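Long-range contacts in flavodoxin (Methanosarcina acetivorans C2A, PDB 5WID), which binds flavin mononucleotide and probably carries electrons between redox partners: residues Y59-L64 with P97-E102; A3-L8 with A50-S55; E19-G24 with K131-D136. All blocks are in the same frame, centred on the assembly; numbering follows the deposited sequence.

Contact 1. Residues Y59-L64 with P97-E102; sequences YYKMLL and PILIAE. With FMN (flavin mononucleotide), chain D.
In this flavodoxin-fold protein, the flavin-binding loop that leaves the central strand 50-58 passes through the weakly bonded strand 61-62 and leans on helix 96-106. No hydrogen bond joins the two segments, and the contact is mostly apolar packing. Met62 and Leu99 carry most of it. The CB of Met62 starts beside Ser55 of the sheet, and CG occupies the crowded position between the backbone N and the carbonyl carbon (chi1 79°). The chain then runs on extended, bringing SD to 4.0 Å from Ile100 CG1, and a bend at the last torsion (chi3 76°) turns the methyl group into the helix. There CE meets Ile100 CG1 at 3.7 Å, and it also rests against Leu99 CB at 3.9 Å. Met70 of helix 64-76 touches both Met62 and Ile100, so the thioether is buried where two helices meet the sheet. Nearer the surface, Leu99 CD1 touches both the carbonyl O of Tyr60 and Lys61 CD, the latter at 3.8 Å. The lysine reaches it by a bend at chi2, its CD crossing the leucine obliquely while the rest of the chain runs on toward the surface. Leu63 then takes the N-cap position of helix 64-76.

The opposite end of the loop serves the cofactor. Flavin atoms C6 and C7M approach one face of the Tyr59 ring, C6 lying 3.8 Å above its plane, and the phenol and isoalloxazine planes stand nearly perpendicular. The Tyr60 ring places a face under FMN O4, offset toward the ring's rim, and Trp92 and Ser93 also touch this side chain. That carbonyl oxygen accepts a bent hydrogen bond from Tyr60 N, 3.0 Å from N to O4 with 141° at the hydrogen.

Contact 2. Residues A3-L8 with A50-S55; sequences AIVVYL and AIAVGS. With ACT (acetate ion), chain F.
Ala52 O takes two donors from strand 2-8: the N-H of Val6, at 2.8 Å from N to O and straight at the hydrogen (180°), and a weaker CA-H...O contact from Val5 CA. The amide arrives nearly along the C=O axis, and its bond is the straightest at the hydrogen of the five backbone hydrogen bonds that join the segments as parallel neighbours. Ile4 and Val6 reach Ala50 O and Ala52 O with their N-H groups, while Ala52 N and Gly54 N return bonds to Ile4 O and Val6 O. In the last rung, Leu8 N approaches Gly54 O at 2.9 Å from above the carbonyl plane.

Ala3, Val5 and Tyr7 use their own backbone groups on Asp31, Gln33 and Ile35 of strand 31-36, so strand 2-8 is an inner strand of the doubly wound flavodoxin sheet. Helix 13-27 packs on the face bearing Val5 and Tyr7; helix 64-76 covers the one bearing Val6, Leu8 and Val53. On that second face Ile4 and Ile51 lie side by side, with Ile4 CG2 3.6 Å from Ile51 CG1. Opposite them, Ala3 CB faces Ala50 CB at 4.2 Å.

Tyr7 has its CG in the crowded position between the backbone N and the carbonyl carbon (chi1 62°), and its ring leads away from strand 50-58. Its hydroxyl donates to an acetate ion, OH to OXT 2.6 Å, probably a remnant of the crystallisation liquor. With five interstrand backbone bonds and mainly apolar side chains on both faces, the chemistry is that of a buried, largely apolar core, from which the FMN-binding loops set out.

Contact 3. Residues E19-G24 with K131-D136; sequences EAIGNG and KRLGID
Segments 19-24 and 131-136, of helices 13-27 and 124-143, cross at -43° with their axes only 6.3 Å apart, a right-handed close crossing on one side of the flavodoxin sheet that resembles the GASright motif of glycine-mediated helix pairs. Gly24 and Gly134 make it possible: a CB on Gly24 would stand 2.0 Å from Lys131 O, and one on Gly134 would clash with Ile21 O. The bare backbones instead exchange three CA-H...O contacts, the shortest from Gly134 CA to Ile21 O at 3.3 Å; Lys131 CA gives one to Ala20 O and Gly24 CA one to Lys131 O.

Toward the sheet, Ile21 and Leu133 point the same way, and Ile21 CD1 touches Leu133 CD2 at 3.9 Å. Ile21 CG2, anti to the backbone N, rests on Gly134 CA. At the outer side Ile135 CG1 packs against Gly24 O.

Lys131 is extended throughout, from CG anti to the backbone N (chi1 -173°), so that its methylenes pass over helix 13-27, from Gly24 to Asn23: CG lies 3.6 Å from Gly24 CA, and CE passes beside Asn23 OD1. An alanine here would probably loosen the outer side of the crossing, losing the methylenes over Gly24 and the water-mediated tie to Asn23. One water joins the tips, donating to Asn23 OD1 at 2.7 Å and accepting from Lys131 NZ at 2.5 Å.

Overall arrangement
The three contacts span the layers of one alpha/beta/alpha sandwich. Contact 2 lies mid-sheet, about 3 Å from the chain's centre; contacts 1 and 3 lie on opposite sides of that centre, their own centres about 21 Å apart. Each touches contact 2: Ile100 CD1 packs on Ser55 N, and Ile21 CG2 on Val5 CG2. Strand 50-58 runs on into its antiparallel sheet neighbour 61-62, and strand 2-8 leads into helix 13-27. Along the chain, contact 2 closes before contact 1 opens, contact 3 encloses contact 1, and contacts 2 and 3 interleave. The N- and C-terminal helices are thus joined on one face of the sheet, while on the other helix 96-106 packs against the segment carrying the flavin-binding tyrosines.

Contact 1. Residues Y59-L64 with P97-E102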
loop_
_atom_site.group_PDB
_atom_site.type_symbol
_atom_site.label_atom_id
_atom_site.label_comp_id
_atom_site.label_asym_id
_atom_site.label_seq_id
_atom_site.Cartn_x
_atom_site.Cartn_y
_atom_site.Cartn_z
ATOM N N TYR A 59 -1.274 -5.956 -17.814
ATOM C CA TYR A 59 -2.398 -6.608 -18.485
ATOM C C TYR A 59 -3.630 -6.633 -17.578
ATOM O O TYR A 59 -4.222 -7.680 -17.305
ATOM C CB TYR A 59 -2.004 -8.011 -18.964
ATOM C CG TYR A 59 -0.852 -7.928 -19.922
ATOM C CD1 TYR A 59 -1.029 -7.371 -21.185
ATOM C CD2 TYR A 59 0.428 -8.332 -19.552
ATOM C CE1 TYR A 59 0.029 -7.244 -22.067
ATOM C CE2 TYR A 59 1.498 -8.215 -20.444
ATOM C CZ TYR A 59 1.287 -7.665 -21.692
ATOM O OH TYR A 59 2.325 -7.519 -22.591
ATOM N N TYR A 60 -4.009 -5.429 -17.126
ATOM C CA TYR A 60 -5.286 -5.103 -16.486
ATOM C C TYR A 60 -5.431 -5.686 -15.087
ATOM O O TYR A 60 -6.541 -5.683 -14.543
ATOM C CB TYR A 60 -6.470 -5.529 -17.373
ATOM C CG TYR A 60 -6.139 -5.253 -18.816
ATOM C CD1 TYR A 60 -5.976 -3.948 -19.256
ATOM C CD2 TYR A 60 -5.896 -6.288 -19.710
ATOM C CE1 TYR A 60 -5.619 -3.677 -20.552
ATOM C CE2 TYR A 60 -5.531 -6.028 -21.011
ATOM C CZ TYR A 60 -5.399 -4.718 -21.424
ATOM O OH TYR A 60 -5.044 -4.434 -22.714
ATOM N N LYS A 61 -4.340 -6.150 -14.477
ATOM C CA LYS A 61 -4.377 -6.836 -13.191
ATOM C C LYS A 61 -3.192 -6.383 -12.348
ATOM O O LYS A 61 -2.223 -5.827 -12.863
ATOM C CB LYS A 61 -4.306 -8.366 -13.368
ATOM C CG LYS A 61 -5.527 -9.008 -14.029
ATOM C CD LYS A 61 -6.811 -8.584 -13.321
ATOM C CE LYS A 61 -8.054 -9.195 -13.966
ATOM N NZ LYS A 61 -9.279 -8.907 -13.163
ATOM N N MET A 62 -3.260 -6.630 -11.041
ATOM C CA MET A 62 -2.016 -6.629 -10.278
ATOM C C MET A 62 -1.199 -7.843 -10.705
ATOM O O MET A 62 -1.745 -8.840 -11.197
ATOM C CB MET A 62 -2.288 -6.655 -8.767
ATOM C CG MET A 62 -2.643 -8.036 -8.209
ATOM S SD MET A 62 -3.257 -7.915 -6.508
ATOM C CE MET A 62 -4.910 -7.292 -6.773
ATOM N N LEU A 63 0.120 -7.757 -10.566
ATOM C CA LEU A 63 0.917 -8.893 -11.020
ATOM C C LEU A 63 0.653 -10.112 -10.138
ATOM O O LEU A 63 0.296 -9.988 -8.962
ATOM C CB LEU A 63 2.405 -8.550 -11.039
ATOM C CG LEU A 63 2.859 -7.743 -12.269
ATOM C CD1 LEU A 63 2.524 -6.258 -12.082
ATOM C CD2 LEU A 63 4.351 -7.916 -12.518
ATOM N N LEU A 64 0.797 -11.296 -10.733
ATOM C CA LEU A 64 0.453 -12.536 -10.038
ATOM C C LEU A 64 1.149 -12.724 -8.686
ATOM O O LEU A 64 0.478 -13.181 -7.743
ATOM C CB LEU A 64 0.727 -13.729 -10.967
ATOM C CG LEU A 64 0.394 -15.119 -10.419
ATOM C CD1 LEU A 64 -1.074 -15.191 -9.993
ATOM C CD2 LEU A 64 0.705 -16.194 -11.455
ATOM N N PRO A 97 -4.545 -0.876 -8.418
ATOM C CA PRO A 97 -4.856 -0.347 -7.078
ATOM C C PRO A 97 -6.330 -0.450 -6.739
ATOM O O PRO A 97 -6.664 -0.607 -5.555
ATOM C CB PRO A 97 -4.371 1.114 -7.150
ATOM C CG PRO A 97 -3.314 1.091 -8.240
ATOM C CD PRO A 97 -3.931 0.157 -9.266
ATOM N N ILE A 98 -7.216 -0.385 -7.743
ATOM C CA ILE A 98 -8.644 -0.587 -7.502
ATOM C C ILE A 98 -8.892 -2.006 -7.019
ATOM O O ILE A 98 -9.643 -2.240 -6.063
ATOM C CB ILE A 98 -9.458 -0.315 -8.783
ATOM C CG1 ILE A 98 -8.965 0.939 -9.493
ATOM C CG2 ILE A 98 -10.954 -0.252 -8.460
ATOM C CD1 ILE A 98 -9.111 2.150 -8.682
ATOM N N LEU A 99 -8.279 -2.976 -7.708
ATOM C CA LEU A 99 -8.443 -4.381 -7.350
ATOM C C LEU A 99 -7.859 -4.683 -5.979
ATOM O O LEU A 99 -8.414 -5.490 -5.225
ATOM C CB LEU A 99 -7.785 -5.254 -8.419
ATOM C CG LEU A 99 -8.482 -5.084 -9.768
ATOM C CD1 LEU A 99 -7.668 -5.765 -10.874
ATOM C CD2 LEU A 99 -9.911 -5.645 -9.713
ATOM N N ILE A 100 -6.730 -4.059 -5.646
ATOM C CA ILE A 100 -6.152 -4.220 -4.314
ATOM C C ILE A 100 -7.128 -3.729 -3.256
ATOM O O ILE A 100 -7.388 -4.410 -2.259
ATOM C CB ILE A 100 -4.806 -3.474 -4.226
ATOM C CG1 ILE A 100 -3.767 -4.180 -5.106
ATOM C CG2 ILE A 100 -4.356 -3.349 -2.757
ATOM C CD1 ILE A 100 -2.467 -3.406 -5.214
ATOM N N ALA A 101 -7.672 -2.524 -3.452
ATOM C CA ALA A 101 -8.634 -1.976 -2.499
ATOM C C ALA A 101 -9.838 -2.893 -2.331
ATOM O O ALA A 101 -10.304 -3.118 -1.208
ATOM C CB ALA A 101 -9.089 -0.591 -2.955
ATOM N N GLU A 102 -10.371 -3.418 -3.442
ATOM C CA GLU A 102 -11.527 -4.304 -3.355
ATOM C C GLU A 102 -11.197 -5.566 -2.562
ATOM O O GLU A 102 -11.994 -6.008 -1.727
ATOM C CB GLU A 102 -12.026 -4.647 -4.762
ATOM C CG GLU A 102 -12.879 -3.547 -5.370
ATOM C CD GLU A 102 -13.034 -3.659 -6.882
ATOM O OE1 GLU A 102 -12.832 -4.765 -7.429
ATOM O OE2 GLU A 102 -13.369 -2.633 -7.517
HETATM N N1 FMN D . -0.392 -0.244 -17.460
HETATM C C2 FMN D . -1.764 -0.254 -17.389
HETATM O O2 FMN D . -2.357 0.724 -16.923
HETATM N N3 FMN D . -2.477 -1.353 -17.837
HETATM C C4 FMN D . -1.836 -2.454 -18.342
HETATM O O4 FMN D . -2.516 -3.420 -18.719
HETATM C C4A FMN D . -0.441 -2.440 -18.425
HETATM N N5 FMN D . 0.245 -3.517 -18.945
HETATM C C5A FMN D . 1.624 -3.489 -19.024
HETATM C C6 FMN D . 2.291 -4.588 -19.563
HETATM C C7 FMN D . 3.674 -4.579 -19.647
HETATM C C7M FMN D . 4.373 -5.780 -20.230
HETATM C C8 FMN D . 4.397 -3.471 -19.210
HETATM C C8M FMN D . 5.897 -3.450 -19.304
HETATM C C9 FMN D . 3.730 -2.363 -18.673
HETATM C C9A FMN D . 2.342 -2.379 -18.584
HETATM N N10 FMN D . 1.661 -1.296 -18.050
HETATM C C10 FMN D . 0.279 -1.325 -17.982
HETATM C "C1'" FMN D . 2.398 -0.082 -17.589
HETATM C "C2'" FMN D . 2.972 -0.194 -16.177
HETATM O "O2'" FMN D . 1.969 -0.378 -15.193
HETATM C "C3'" FMN D . 3.706 1.116 -15.909
HETATM O "O3'" FMN D . 4.853 1.173 -16.738
HETATM C "C4'" FMN D . 4.102 1.325 -14.444
HETATM O "O4'" FMN D . 4.630 2.633 -14.334
HETATM C "C5'" FMN D . 5.122 0.305 -13.933
HETATM O "O5'" FMN D . 5.316 0.562 -12.552
HETATM P P FMN D . 6.400 -0.277 -11.714
HETATM O O1P FMN D . 6.092 -0.036 -10.256
HETATM O O2P FMN D . 6.230 -1.744 -12.052
HETATM O O3P FMN D . 7.769 0.222 -12.082
#

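Contact 2. Residues A3-L8 with A50-S55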
loop_
_atom_site.group_PDB
_atom_site.type_symbol
_atom_site.label_atom_id
_atom_site.label_comp_id
_atom_site.label_asym_id
_atom_site.label_seq_id
_atom_site.Cartn_x
_atom_site.Cartn_y
_atom_site.Cartn_z
ATOM N N ALA A 3 2.931 1.098 11.066
ATOM C CA ALA A 3 2.361 0.910 9.744
ATOM C C ALA A 3 3.361 0.166 8.876
ATOM O O ALA A 3 4.574 0.233 9.102
ATOM C CB ALA A 3 2.006 2.245 9.077
ATOM N N ILE A 4 2.854 -0.534 7.871
ATOM C CA ILE A 4 3.711 -1.216 6.913
ATOM C C ILE A 4 3.233 -0.857 5.511
ATOM O O ILE A 4 2.026 -0.811 5.255
ATOM C CB ILE A 4 3.730 -2.740 7.158
ATOM C CG1 ILE A 4 4.686 -3.448 6.204
ATOM C CG2 ILE A 4 2.349 -3.351 7.058
ATOM C CD1 ILE A 4 5.345 -4.653 6.873
ATOM N N VAL A 5 4.177 -0.523 4.634
ATOM C CA VAL A 5 3.891 -0.178 3.240
ATOM C C VAL A 5 4.547 -1.259 2.388
ATOM O O VAL A 5 5.781 -1.332 2.319
ATOM C CB VAL A 5 4.411 1.214 2.858
ATOM C CG1 VAL A 5 3.997 1.549 1.417
ATOM C CG2 VAL A 5 3.931 2.295 3.860
ATOM N N VAL A 6 3.731 -2.112 1.769
ATOM C CA VAL A 6 4.190 -3.299 1.046
ATOM C C VAL A 6 3.950 -3.067 -0.437
ATOM O O VAL A 6 2.869 -2.608 -0.813
ATOM C CB VAL A 6 3.429 -4.560 1.500
ATOM C CG1 VAL A 6 3.945 -5.808 0.741
ATOM C CG2 VAL A 6 3.512 -4.733 3.004
ATOM N N TYR A 7 4.921 -3.422 -1.283
ATOM C CA TYR A 7 4.766 -3.096 -2.702
ATOM C C TYR A 7 5.378 -4.169 -3.600
ATOM O O TYR A 7 6.267 -4.931 -3.201
ATOM C CB TYR A 7 5.394 -1.725 -3.040
ATOM C CG TYR A 7 6.875 -1.701 -2.777
ATOM C CD1 TYR A 7 7.373 -1.402 -1.512
ATOM C CD2 TYR A 7 7.780 -2.031 -3.782
ATOM C CE1 TYR A 7 8.737 -1.418 -1.261
ATOM C CE2 TYR A 7 9.146 -2.055 -3.538
ATOM C CZ TYR A 7 9.617 -1.747 -2.273
ATOM O OH TYR A 7 10.974 -1.761 -2.018
ATOM N N LEU A 8 4.869 -4.205 -4.831
ATOM C CA LEU A 8 5.495 -4.891 -5.955
ATOM C C LEU A 8 5.824 -3.838 -6.998
ATOM O O LEU A 8 4.967 -3.015 -7.338
ATOM C CB LEU A 8 4.569 -5.951 -6.566
ATOM C CG LEU A 8 5.187 -6.811 -7.679
ATOM C CD1 LEU A 8 4.577 -8.225 -7.688
ATOM C CD2 LEU A 8 4.993 -6.149 -9.053
ATOM N N ALA A 50 -1.780 -0.502 10.413
ATOM C CA ALA A 50 -2.190 -0.077 9.081
ATOM C C ALA A 50 -1.295 -0.767 8.064
ATOM O O ALA A 50 -0.083 -0.878 8.271
ATOM C CB ALA A 50 -2.091 1.450 8.904
ATOM N N ILE A 51 -1.897 -1.229 6.973
ATOM C CA ILE A 51 -1.178 -1.930 5.915
ATOM C C ILE A 51 -1.554 -1.278 4.596
ATOM O O ILE A 51 -2.721 -1.339 4.183
ATOM C CB ILE A 51 -1.510 -3.432 5.883
ATOM C CG1 ILE A 51 -1.143 -4.084 7.218
ATOM C CG2 ILE A 51 -0.781 -4.112 4.714
ATOM C CD1 ILE A 51 -1.749 -5.494 7.417
ATOM N N ALA A 52 -0.571 -0.664 3.932
ATOM C CA ALA A 52 -0.749 -0.109 2.594
ATOM C C ALA A 52 -0.115 -1.075 1.601
ATOM O O ALA A 52 0.978 -1.592 1.849
ATOM C CB ALA A 52 -0.103 1.281 2.482
ATOM N N VAL A 53 -0.821 -1.363 0.506
ATOM C CA VAL A 53 -0.348 -2.342 -0.472
ATOM C C VAL A 53 -0.361 -1.706 -1.856
ATOM O O VAL A 53 -1.371 -1.116 -2.256
ATOM C CB VAL A 53 -1.206 -3.618 -0.459
ATOM C CG1 VAL A 53 -0.748 -4.593 -1.548
ATOM C CG2 VAL A 53 -1.131 -4.305 0.923
ATOM N N GLY A 54 0.747 -1.842 -2.581
ATOM C CA GLY A 54 0.869 -1.249 -3.899
ATOM C C GLY A 54 1.398 -2.222 -4.934
ATOM O O GLY A 54 2.233 -3.076 -4.648
ATOM N N SER A 55 0.892 -2.071 -6.158
ATOM C CA SER A 55 1.379 -2.843 -7.292
ATOM C C SER A 55 1.186 -2.035 -8.559
ATOM O O SER A 55 0.213 -1.285 -8.687
ATOM C CB SER A 55 0.643 -4.185 -7.442
ATOM O OG SER A 55 1.089 -4.884 -8.594
HETATM C C ACT F . 13.206 -3.960 -3.206
HETATM O O ACT F . 13.487 -4.995 -3.869
HETATM O OXT ACT F . 12.321 -3.182 -3.657
HETATM C CH3 ACT F . 13.912 -3.657 -1.934
#

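Contact 3. Residues E19-G24 with K131-D136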
loop_
_atom_site.group_PDB
_atom_site.type_symbol
_atom_site.label_atom_id
_atom_site.label_comp_id
_atom_site.label_asym_id
_atom_site.label_seq_id
_atom_site.Cartn_x
_atom_site.Cartn_y
_atom_site.Cartn_z
ATOM N N GLU A 19 7.960 4.493 -1.022
ATOM C CA GLU A 19 8.908 5.170 -0.148
ATOM C C GLU A 19 8.415 6.545 0.252
ATOM O O GLU A 19 8.644 6.977 1.392
ATOM C CB GLU A 19 10.267 5.248 -0.836
ATOM C CG GLU A 19 10.842 3.847 -0.933
ATOM C CD GLU A 19 12.037 3.719 -1.823
ATOM O OE1 GLU A 19 12.364 4.681 -2.545
ATOM O OE2 GLU A 19 12.650 2.630 -1.789
ATOM N N ALA A 20 7.713 7.234 -0.649
ATOM C CA ALA A 20 7.169 8.546 -0.305
ATOM C C ALA A 20 6.006 8.427 0.677
ATOM O O ALA A 20 5.864 9.269 1.574
ATOM C CB ALA A 20 6.732 9.294 -1.566
ATOM N N ILE A 21 5.160 7.401 0.521
ATOM C CA ILE A 21 4.115 7.147 1.518
ATOM C C ILE A 21 4.751 6.928 2.884
ATOM O O ILE A 21 4.312 7.494 3.891
ATOM C CB ILE A 21 3.248 5.941 1.113
ATOM C CG1 ILE A 21 2.417 6.255 -0.134
ATOM C CG2 ILE A 21 2.320 5.538 2.260
ATOM C CD1 ILE A 21 1.802 4.976 -0.764
ATOM N N GLY A 22 5.796 6.094 2.933
ATOM C CA GLY A 22 6.483 5.858 4.192
ATOM C C GLY A 22 7.069 7.123 4.788
ATOM O O GLY A 22 7.010 7.332 6.004
ATOM N N ASN A 23 7.638 7.988 3.940
ATOM C CA ASN A 23 8.160 9.265 4.416
ATOM C C ASN A 23 7.060 10.086 5.078
ATOM O O ASN A 23 7.289 10.736 6.108
ATOM C CB ASN A 23 8.787 10.023 3.244
ATOM C CG ASN A 23 9.314 11.391 3.629
ATOM O OD1 ASN A 23 8.626 12.399 3.482
ATOM N ND2 ASN A 23 10.556 11.435 4.094
ATOM N N GLY A 24 5.860 10.079 4.493
ATOM C CA GLY A 24 4.756 10.804 5.100
ATOM C C GLY A 24 4.348 10.215 6.440
ATOM O O GLY A 24 4.052 10.950 7.386
ATOM N N LYS A 131 3.265 11.283 -0.253
ATOM C CA LYS A 131 3.549 11.702 1.119
ATOM C C LYS A 131 2.272 12.059 1.876
ATOM O O LYS A 131 2.131 11.723 3.061
ATOM C CB LYS A 131 4.520 12.886 1.112
ATOM C CG LYS A 131 4.992 13.272 2.511
ATOM C CD LYS A 131 6.034 14.385 2.481
ATOM C CE LYS A 131 6.430 14.783 3.901
ATOM N NZ LYS A 131 7.440 15.877 3.881
ATOM N N ARG A 132 1.343 12.753 1.216
ATOM C CA ARG A 132 0.070 13.113 1.842
ATOM C C ARG A 132 -0.736 11.870 2.216
ATOM O O ARG A 132 -1.336 11.819 3.291
ATOM C CB ARG A 132 -0.720 14.026 0.896
ATOM C CG ARG A 132 -2.163 14.409 1.279
ATOM C CD ARG A 132 -2.424 14.516 2.767
ATOM N NE ARG A 132 -1.800 15.676 3.353
ATOM C CZ ARG A 132 -1.966 16.042 4.617
ATOM N NH1 ARG A 132 -2.691 15.310 5.450
ATOM N NH2 ARG A 132 -1.364 17.123 5.054
ATOM N N LEU A 133 -0.771 10.856 1.346
ATOM C CA LEU A 133 -1.436 9.611 1.731
ATOM C C LEU A 133 -0.801 9.025 2.989
ATOM O O LEU A 133 -1.508 8.554 3.888
ATOM C CB LEU A 133 -1.408 8.599 0.573
ATOM C CG LEU A 133 -1.966 7.211 0.919
ATOM C CD1 LEU A 133 -3.437 7.275 1.364
ATOM C CD2 LEU A 133 -1.814 6.272 -0.280
ATOM N N GLY A 134 0.531 9.090 3.096
ATOM C CA GLY A 134 1.197 8.574 4.283
ATOM C C GLY A 134 0.878 9.383 5.529
ATOM O O GLY A 134 0.633 8.815 6.599
ATOM N N ILE A 135 0.854 10.715 5.408
ATOM C CA ILE A 135 0.424 11.551 6.532
ATOM C C ILE A 135 -0.972 11.143 6.975
ATOM O O ILE A 135 -1.237 10.972 8.174
ATOM C CB ILE A 135 0.472 13.046 6.157
ATOM C CG1 ILE A 135 1.922 13.516 5.984
ATOM C CG2 ILE A 135 -0.249 13.891 7.221
ATOM C CD1 ILE A 135 2.048 14.879 5.276
ATOM N N ASP A 136 -1.886 10.971 6.009
ATOM C CA ASP A 136 -3.255 10.589 6.346
ATOM C C ASP A 136 -3.295 9.237 7.049
ATOM O O ASP A 136 -4.069 9.046 7.995
ATOM C CB ASP A 136 -4.139 10.549 5.093
ATOM C CG ASP A 136 -4.390 11.924 4.479
ATOM O OD1 ASP A 136 -4.137 12.962 5.138
ATOM O OD2 ASP A 136 -4.857 11.954 3.316
HETATM O O HOH W 1 9.564 14.870 2.992
#